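Side-chain contacts in pre-crRNA processing endonuclease (Streptococcus pyogenes serotype M1, PDB 3VZH), which probably cuts precursor CRISPR RNA as the Cas5d endoribonuclease of a CRISPR-based microbial immune system: residues A[48-53]-A[119-124]; A[52-57]-A[113-118]. One frame throughout, in Å; residues are numbered along the deposited sequence.

Read from the N terminus, the chain leaves helix 39-49, makes a tight turn and enters strand 55-64, and both contacts start from this connection. Interaction 1 closes the longer loop by bringing 48-53 against 119-124, the first turns of helix 118-130. Interaction 2 closes a shorter one inside it, since 52-57 meets 113-118, the approach to that same helix; the pairs nest and do not cross, although K52 takes part in both. Interaction 1 ties the end of the first helix of an RRM-like fold to the start of the second, interaction 2 the turn before strand 55-64 to the loop before helix 118-130. D115 and F55 pass between the two contacts, touching H121.

Interaction 1: residues A[48-53]-A[119-124]; sequences AIYYKP and AKHEAI
The hydroxyl of Y50 and the imidazole of H121 make the shortest bond of this contact, Y50 OH to H121 ND1 at 2.7 Å; either atom could be the donor. The hydroxyl comes to the edge of the imidazole, and the phenol and histidine side chains cross at about a right angle. H121 is held at ND1, and its NE2 probably bonds the backbone O of D115 as well; two such bonds would fix the rotation of the ring.

Y50 is the first residue to leave helical geometry after helix 39-49. With CG anti to the backbone N (chi1 177°), its ring swings across to helix 118-130. One face takes CG2, the branch methyl of I124: it stands 3.5 Å from the centroid of the Y50 ring, 18° off the normal, a CH-pi contact displaced toward the hydroxyl end, where CG2 is 3.4 Å from Y50 CZ. The phenol is held at its hydroxyl and over one face, with the carbonyl O of H121 close to its edge, 3.6 Å from Y50 CE2. K52 adds a looser touch, its CG 4.0 Å from H121 CE1.

At least one related Cas5d is thought to cleave RNA with a tyrosine, a lysine and a histidine, and the grouping of Y50, K120 and H121 is consistent with such a site.

The contact joins the end of helix 39-49 to the first turns of helix 118-130. F55 of strand 55-64 packs against both Y50 and H121, M125 and S128 carry the Y50 packing further along the second helix, and F103 of strand 95-105 touches H121.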
loop_
_atom_site.group_PDB
_atom_site.type_symbol
_atom_site.label_atom_id
_atom_site.label_comp_id
_atom_site.label_asym_id
_atom_site.label_seq_id
_atom_site.Cartn_x
_atom_site.Cartn_y
_atom_site.Cartn_z
ATOM N N ALA A 48 -6.716 -0.559 -6.699
ATOM C CA ALA A 48 -7.989 0.120 -6.915
ATOM C C ALA A 48 -7.748 1.352 -7.791
ATOM O O ALA A 48 -8.681 1.831 -8.451
ATOM C CB ALA A 48 -8.584 0.558 -5.569
ATOM N N ILE A 49 -6.556 1.901 -7.750
ATOM C CA ILE A 49 -6.313 3.028 -8.669
ATOM C C ILE A 49 -6.337 2.585 -10.142
ATOM O O ILE A 49 -7.091 3.154 -10.976
ATOM C CB ILE A 49 -4.992 3.686 -8.311
ATOM C CG1 ILE A 49 -5.126 4.207 -6.865
ATOM C CG2 ILE A 49 -4.581 4.762 -9.339
ATOM C CD1 ILE A 49 -3.881 4.987 -6.409
ATOM N N TYR A 50 -5.543 1.568 -10.448
ATOM C CA TYR A 50 -5.539 0.977 -11.795
ATOM C C TYR A 50 -4.979 -0.438 -11.708
ATOM O O TYR A 50 -3.867 -0.647 -11.167
ATOM C CB TYR A 50 -4.677 1.841 -12.719
ATOM C CG TYR A 50 -4.512 1.340 -14.143
ATOM C CD1 TYR A 50 -5.586 0.740 -14.850
ATOM C CD2 TYR A 50 -3.304 1.512 -14.787
ATOM C CE1 TYR A 50 -5.398 0.308 -16.173
ATOM C CE2 TYR A 50 -3.107 1.053 -16.087
ATOM C CZ TYR A 50 -4.174 0.476 -16.765
ATOM O OH TYR A 50 -3.995 0.052 -18.093
ATOM N N TYR A 51 -5.763 -1.380 -12.217
ATOM C CA TYR A 51 -5.425 -2.809 -12.162
ATOM C C TYR A 51 -5.565 -3.385 -13.571
ATOM O O TYR A 51 -6.590 -3.121 -14.255
ATOM C CB TYR A 51 -6.387 -3.602 -11.240
ATOM C CG TYR A 51 -6.006 -5.050 -11.327
ATOM C CD1 TYR A 51 -4.891 -5.533 -10.638
ATOM C CD2 TYR A 51 -6.682 -5.924 -12.165
ATOM C CE1 TYR A 51 -4.476 -6.854 -10.798
ATOM C CE2 TYR A 51 -6.267 -7.232 -12.335
ATOM C CZ TYR A 51 -5.169 -7.693 -11.596
ATOM O OH TYR A 51 -4.682 -8.995 -11.679
ATOM N N LYS A 52 -4.559 -4.121 -14.032
ATOM C CA LYS A 52 -4.720 -5.003 -15.226
ATOM C C LYS A 52 -3.991 -6.286 -14.935
ATOM O O LYS A 52 -2.964 -6.251 -14.243
ATOM C CB LYS A 52 -4.135 -4.327 -16.491
ATOM C CG LYS A 52 -4.911 -3.159 -17.033
ATOM C CD LYS A 52 -6.222 -3.521 -17.613
ATOM C CE LYS A 52 -6.033 -3.893 -19.071
ATOM N NZ LYS A 52 -7.255 -4.413 -19.719
ATOM N N PRO A 53 -4.492 -7.431 -15.422
ATOM C CA PRO A 53 -3.793 -8.683 -15.209
ATOM C C PRO A 53 -2.447 -8.669 -15.966
ATOM O O PRO A 53 -1.550 -9.463 -15.676
ATOM C CB PRO A 53 -4.752 -9.708 -15.830
ATOM C CG PRO A 53 -5.586 -8.920 -16.809
ATOM C CD PRO A 53 -5.755 -7.594 -16.150
ATOM N N ALA A 119 4.110 2.511 -22.617
ATOM C CA ALA A 119 3.586 3.889 -22.723
ATOM C C ALA A 119 2.098 3.907 -22.442
ATOM O O ALA A 119 1.601 4.849 -21.809
ATOM C CB ALA A 119 3.887 4.505 -24.097
ATOM N N LYS A 120 1.399 2.877 -22.920
ATOM C CA LYS A 120 -0.045 2.767 -22.696
ATOM C C LYS A 120 -0.332 2.710 -21.180
ATOM O O LYS A 120 -1.154 3.445 -20.636
ATOM C CB LYS A 120 -0.618 1.490 -23.321
ATOM C CG LYS A 120 -2.150 1.295 -23.092
ATOM C CD LYS A 120 -2.582 -0.145 -23.477
ATOM C CE LYS A 120 -4.008 -0.518 -23.075
ATOM N NZ LYS A 120 -4.346 -1.873 -23.585
ATOM N N HIS A 121 0.311 1.761 -20.508
ATOM C CA HIS A 121 -0.029 1.548 -19.080
ATOM C C HIS A 121 0.475 2.623 -18.176
ATOM O O HIS A 121 -0.216 2.938 -17.169
ATOM C CB HIS A 121 0.409 0.189 -18.611
ATOM C CG HIS A 121 -0.363 -0.917 -19.251
ATOM N ND1 HIS A 121 -1.697 -1.040 -19.121
ATOM C CD2 HIS A 121 0.038 -1.921 -20.119
ATOM C CE1 HIS A 121 -2.136 -2.140 -19.736
ATOM N NE2 HIS A 121 -1.084 -2.669 -20.412
ATOM N N GLU A 122 1.631 3.192 -18.482
ATOM C CA GLU A 122 2.094 4.390 -17.730
ATOM C C GLU A 122 1.166 5.595 -17.878
ATOM O O GLU A 122 0.858 6.253 -16.866
ATOM C CB GLU A 122 3.540 4.797 -18.061
ATOM C CG GLU A 122 4.627 3.828 -17.591
ATOM C CD GLU A 122 6.003 4.503 -17.561
ATOM O OE1 GLU A 122 6.949 3.965 -16.978
ATOM O OE2 GLU A 122 6.148 5.612 -18.129
ATOM N N ALA A 123 0.625 5.823 -19.080
ATOM C CA ALA A 123 -0.312 6.940 -19.300
ATOM C C ALA A 123 -1.619 6.799 -18.562
ATOM O O ALA A 123 -2.110 7.736 -17.903
ATOM C CB ALA A 123 -0.539 7.213 -20.815
ATOM N N ILE A 124 -2.162 5.584 -18.631
ATOM C CA ILE A 124 -3.371 5.282 -17.918
ATOM C C ILE A 124 -3.190 5.363 -16.430
ATOM O O ILE A 124 -4.085 5.864 -15.710
ATOM C CB ILE A 124 -3.897 3.914 -18.359
ATOM C CG1 ILE A 124 -4.210 4.016 -19.860
ATOM C CG2 ILE A 124 -5.200 3.554 -17.618
ATOM C CD1 ILE A 124 -4.833 2.757 -20.407
#

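Interaction 2: residues A[52-57]-A[113-118]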
loop_
_atom_site.group_PDB
_atom_site.type_symbol
_atom_site.label_atom_id
_atom_site.label_comp_id
_atom_site.label_asym_id
_atom_site.label_seq_id
_atom_site.Cartn_x
_atom_site.Cartn_y
_atom_site.Cartn_z
ATOM N N LYS A 52 -4.559 -4.121 -14.032
ATOM C CA LYS A 52 -4.720 -5.003 -15.226
ATOM C C LYS A 52 -3.991 -6.286 -14.935
ATOM O O LYS A 52 -2.964 -6.251 -14.243
ATOM C CB LYS A 52 -4.135 -4.327 -16.491
ATOM C CG LYS A 52 -4.911 -3.159 -17.033
ATOM C CD LYS A 52 -6.222 -3.521 -17.613
ATOM C CE LYS A 52 -6.033 -3.893 -19.071
ATOM N NZ LYS A 52 -7.255 -4.413 -19.719
ATOM N N PRO A 53 -4.492 -7.431 -15.422
ATOM C CA PRO A 53 -3.793 -8.683 -15.209
ATOM C C PRO A 53 -2.447 -8.669 -15.966
ATOM O O PRO A 53 -1.550 -9.463 -15.676
ATOM C CB PRO A 53 -4.752 -9.708 -15.830
ATOM C CG PRO A 53 -5.586 -8.920 -16.809
ATOM C CD PRO A 53 -5.755 -7.594 -16.150
ATOM N N THR A 54 -2.258 -7.688 -16.831
ATOM C CA THR A 54 -1.007 -7.623 -17.638
ATOM C C THR A 54 0.202 -7.274 -16.776
ATOM O O THR A 54 1.317 -7.714 -17.074
ATOM C CB THR A 54 -1.120 -6.499 -18.688
ATOM O OG1 THR A 54 -2.314 -6.731 -19.465
ATOM C CG2 THR A 54 0.018 -6.606 -19.703
ATOM N N PHE A 55 -0.031 -6.456 -15.734
ATOM C CA PHE A 55 1.068 -6.087 -14.858
ATOM C C PHE A 55 0.706 -6.276 -13.366
ATOM O O PHE A 55 -0.476 -6.600 -12.998
ATOM C CB PHE A 55 1.500 -4.611 -15.173
ATOM C CG PHE A 55 0.404 -3.559 -14.893
ATOM C CD1 PHE A 55 -0.437 -3.091 -15.963
ATOM C CD2 PHE A 55 0.216 -3.012 -13.594
ATOM C CE1 PHE A 55 -1.436 -2.121 -15.719
ATOM C CE2 PHE A 55 -0.784 -2.062 -13.337
ATOM C CZ PHE A 55 -1.610 -1.621 -14.411
ATOM N N THR A 56 1.751 -6.193 -12.555
ATOM C CA THR A 56 1.635 -6.319 -11.124
ATOM C C THR A 56 2.170 -5.018 -10.506
ATOM O O THR A 56 3.345 -4.655 -10.657
ATOM C CB THR A 56 2.565 -7.429 -10.636
ATOM O OG1 THR A 56 2.150 -8.632 -11.285
ATOM C CG2 THR A 56 2.486 -7.551 -9.034
ATOM N N ASN A 57 1.325 -4.384 -9.676
ATOM C CA ASN A 57 1.814 -3.199 -8.937
ATOM C C ASN A 57 2.683 -3.654 -7.734
ATOM O O ASN A 57 2.296 -4.602 -7.008
ATOM C CB ASN A 57 0.582 -2.458 -8.395
ATOM C CG ASN A 57 -0.161 -1.736 -9.505
ATOM O OD1 ASN A 57 0.460 -1.067 -10.359
ATOM N ND2 ASN A 57 -1.472 -1.807 -9.473
ATOM N N ASN A 113 1.064 -11.141 -23.382
ATOM C CA ASN A 113 2.254 -10.501 -23.904
ATOM C C ASN A 113 1.987 -9.318 -24.856
ATOM O O ASN A 113 2.711 -8.331 -24.824
ATOM C CB ASN A 113 3.175 -11.590 -24.545
ATOM C CG ASN A 113 4.590 -11.112 -24.735
ATOM O OD1 ASN A 113 4.980 -10.774 -25.844
ATOM N ND2 ASN A 113 5.338 -11.016 -23.660
ATOM N N SER A 114 0.951 -9.391 -25.693
ATOM C CA SER A 114 0.675 -8.293 -26.682
ATOM C C SER A 114 0.211 -6.985 -26.057
ATOM O O SER A 114 0.322 -5.896 -26.664
ATOM C CB SER A 114 -0.316 -8.779 -27.768
ATOM O OG SER A 114 -1.602 -8.952 -27.192
ATOM N N ASP A 115 -0.211 -7.090 -24.778
ATOM C CA ASP A 115 -0.663 -5.925 -23.997
ATOM C C ASP A 115 0.472 -5.323 -23.152
ATOM O O ASP A 115 0.217 -4.389 -22.365
ATOM C CB ASP A 115 -1.806 -6.280 -23.054
ATOM C CG ASP A 115 -2.576 -5.039 -22.568
ATOM O OD1 ASP A 115 -2.850 -4.117 -23.383
ATOM O OD2 ASP A 115 -2.852 -4.948 -21.348
ATOM N N ARG A 116 1.679 -5.907 -23.274
ATOM C CA ARG A 116 2.830 -5.352 -22.478
ATOM C C ARG A 116 3.359 -4.076 -23.110
ATOM O O ARG A 116 4.463 -4.059 -23.730
ATOM C CB ARG A 116 3.967 -6.381 -22.273
ATOM C CG ARG A 116 3.525 -7.560 -21.443
ATOM C CD ARG A 116 4.613 -8.568 -21.199
ATOM N NE ARG A 116 4.100 -9.631 -20.349
ATOM C CZ ARG A 116 4.846 -10.552 -19.742
ATOM N NH1 ARG A 116 6.150 -10.624 -20.011
ATOM N NH2 ARG A 116 4.285 -11.447 -18.941
ATOM N N LEU A 117 2.591 -3.003 -22.970
ATOM C CA LEU A 117 2.836 -1.738 -23.668
ATOM C C LEU A 117 3.111 -0.679 -22.638
ATOM O O LEU A 117 2.170 -0.149 -22.029
ATOM C CB LEU A 117 1.585 -1.394 -24.495
ATOM C CG LEU A 117 1.178 -2.518 -25.489
ATOM C CD1 LEU A 117 -0.308 -2.507 -25.918
ATOM C CD2 LEU A 117 2.100 -2.496 -26.708
ATOM N N PRO A 118 4.377 -0.371 -22.402
ATOM C CA PRO A 118 4.709 0.483 -21.290
ATOM C C PRO A 118 4.112 1.900 -21.416
ATOM O O PRO A 118 3.591 2.400 -20.416
ATOM C CB PRO A 118 6.266 0.545 -21.304
ATOM C CG PRO A 118 6.706 -0.235 -22.466
ATOM C CD PRO A 118 5.566 -1.007 -23.022
HETATM O O HOH W 1 1.653 -9.959 -18.845
#
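T54 reaches D115 on the less common side of its carboxylate: OG1 donates to OD2 over 2.6 Å, using the anti lone pair, which points away from the other oxygen. The fold is RRM-like, with strands and helices in βαββαβ order, and the bond joins two of its connections, the type I turn K52-F55 that leads into the second strand and the loop that leads into the second helix. In the turn, F55 N bonds K52 O at 3.3 Å.

With chi1 at -162° the D115 side chain stretches away from its own backbone N toward the turn. Its other oxygen, OD1, forms a salt bridge with K120 in the first turn of the helix, so the two oxygens reach different partners, OD2 the T54 hydroxyl and OD1 K120 NZ. K52 NZ stands 4.7 Å from D115 OD2, without contact, and would probably favour the carboxylate's negative charge.

The methyl CG2 of T54 packs 4.0 Å from CG of R116 and also comes within 3.5 Å of the backbone O of D115, one branch of the threonine thus packing while the other bonds.

R116 is the centre of an inverse gamma turn, closed by a weak bond from L117 N to D115 O, and L117 then takes the N-cap position of helix 118-130. From this bend the extended arginine chain runs past W105 of strand 95-105, and its NH1 forms a salt bridge with E107. On the same guanidinium, NE donates to a water 2.9 Å away in the plane of the group, and that water sits 2.9 Å from the backbone O of T54.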